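Side-chain contact in TIR protein (Paracoccus denitrificans PD1222, PDB 3H16), which belongs to the TIR-domain family, a bacterial member with the family's parallel beta-sheet flanked by helices: residues B[90-93]-B[94-98]. Numbering follows the deposited sequence.
Sequences WPQK and ELDGL
The indole of Trp90 is met obliquely by two side chains of the turn that follows: CG of Glu94 lies 4.1 Å from Trp90 CE3, and the Leu95 methyl CD2 comes within 3.9 Å of Trp90 CB, next to the CG-CD1 end of the ring. The Glu94 carboxylate plane is nearly parallel to the indole, 11° away, but the acid is displaced from the ring and finds its bonds beyond the turn, where OE1 accepts from Ser62 OG and Arg64 N. Trp90 NE1 likewise donates to the carbonyl of Phe85, whose ring also meets the indole. Pro91 runs alongside Glu94, its CD 3.6 Å from Glu94 CB.

On the outer side the amide plane of Gln92 and the carboxylate plane of Asp96 are 19° apart. Gln92 CG points anti to the backbone N (chi1 173°) and the chain bends at chi2, which swings NE2 forward, over the next turn, to donate to Asp96 OD1 at 2.9 Å. The donor stands above the carboxylate plane. Within the same turn, Gln92 O accepts from both Leu95 N (2.9 Å) and Asp96 N (3.1 Å), while Pro91 O takes Glu94 N at 2.9 Å and only weakly Leu95 N.

The turn has two sides: Leu95 and Glu94 touch Leu63 of helix 63-73, while Gln92 and Asp96 are more exposed. Trp90 and Glu94, four residues apart, form the Trp-x-x-x-Glu pattern familiar in TIR domains. With two donors, Ser62 OG and Arg64 N, on the one oxygen OE1, the Glu94 carboxylate is fixed at the start of helix 63-73.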
# COMPACT_ATOMS: atom_id res chain seq x y z
N TRP B 90 23.59 -9.31 -7.44
CA TRP B 90 23.38 -8.24 -8.40
C TRP B 90 24.10 -7.00 -7.90
O TRP B 90 24.07 -6.71 -6.70
CB TRP B 90 21.89 -7.89 -8.51
CG TRP B 90 20.97 -9.05 -8.68
CD1 TRP B 90 20.17 -9.61 -7.73
CD2 TRP B 90 20.72 -9.77 -9.89
NE1 TRP B 90 19.44 -10.63 -8.26
CE2 TRP B 90 19.76 -10.75 -9.59
CE3 TRP B 90 21.22 -9.68 -11.19
CZ2 TRP B 90 19.28 -11.65 -10.55
CZ3 TRP B 90 20.74 -10.56 -12.15
CH2 TRP B 90 19.78 -11.54 -11.82
N PRO B 91 24.79 -6.27 -8.79
CA PRO B 91 25.51 -5.06 -8.39
C PRO B 91 24.46 -4.01 -8.03
O PRO B 91 23.30 -4.12 -8.47
CB PRO B 91 26.28 -4.67 -9.65
CG PRO B 91 26.43 -5.98 -10.39
CD PRO B 91 25.09 -6.62 -10.19
N GLN B 92 24.83 -2.99 -7.26
CA GLN B 92 23.85 -1.96 -6.89
C GLN B 92 23.21 -1.33 -8.13
O GLN B 92 21.99 -1.12 -8.17
CB GLN B 92 24.53 -0.86 -6.06
CG GLN B 92 23.63 0.34 -5.78
CD GLN B 92 22.53 0.03 -4.78
OE1 GLN B 92 22.80 -0.28 -3.62
NE2 GLN B 92 21.28 0.11 -5.23
N LYS B 93 24.03 -1.03 -9.13
CA LYS B 93 23.55 -0.42 -10.36
C LYS B 93 22.52 -1.30 -11.09
O LYS B 93 21.80 -0.83 -11.97
CB LYS B 93 24.75 -0.13 -11.28
CG LYS B 93 24.47 0.88 -12.39
CD LYS B 93 25.74 1.20 -13.18
CE LYS B 93 26.80 1.88 -12.31
NZ LYS B 93 28.05 2.16 -13.08
N GLU B 94 22.46 -2.57 -10.72
CA GLU B 94 21.52 -3.48 -11.37
C GLU B 94 20.18 -3.48 -10.63
O GLU B 94 19.15 -3.82 -11.20
CB GLU B 94 22.11 -4.90 -11.38
CG GLU B 94 21.57 -5.80 -12.47
CD GLU B 94 22.03 -5.38 -13.85
OE1 GLU B 94 21.56 -5.97 -14.84
OE2 GLU B 94 22.86 -4.45 -13.94
N LEU B 95 20.22 -3.09 -9.36
CA LEU B 95 19.02 -3.04 -8.54
C LEU B 95 18.26 -1.73 -8.69
O LEU B 95 17.04 -1.72 -8.60
CB LEU B 95 19.39 -3.23 -7.07
CG LEU B 95 19.94 -4.62 -6.75
CD1 LEU B 95 20.10 -4.81 -5.25
CD2 LEU B 95 18.97 -5.67 -7.32
N ASP B 96 18.99 -0.64 -8.95
CA ASP B 96 18.41 0.70 -9.09
C ASP B 96 17.10 0.86 -9.87
O ASP B 96 16.24 1.64 -9.48
CB ASP B 96 19.45 1.67 -9.65
CG ASP B 96 20.60 1.95 -8.67
OD1 ASP B 96 20.39 1.84 -7.44
OD2 ASP B 96 21.71 2.31 -9.14
N GLY B 97 16.96 0.14 -10.98
CA GLY B 97 15.74 0.27 -11.77
C GLY B 97 14.52 -0.32 -11.08
O GLY B 97 13.39 0.10 -11.32
N LEU B 98 14.77 -1.28 -10.20
CA LEU B 98 13.73 -2.00 -9.47
C LEU B 98 12.96 -1.15 -8.47
O LEU B 98 12.09 -1.65 -7.76
CB LEU B 98 14.37 -3.18 -8.75
CG LEU B 98 13.56 -4.47 -8.57
CD1 LEU B 98 13.04 -4.96 -9.92
CD2 LEU B 98 14.45 -5.52 -7.94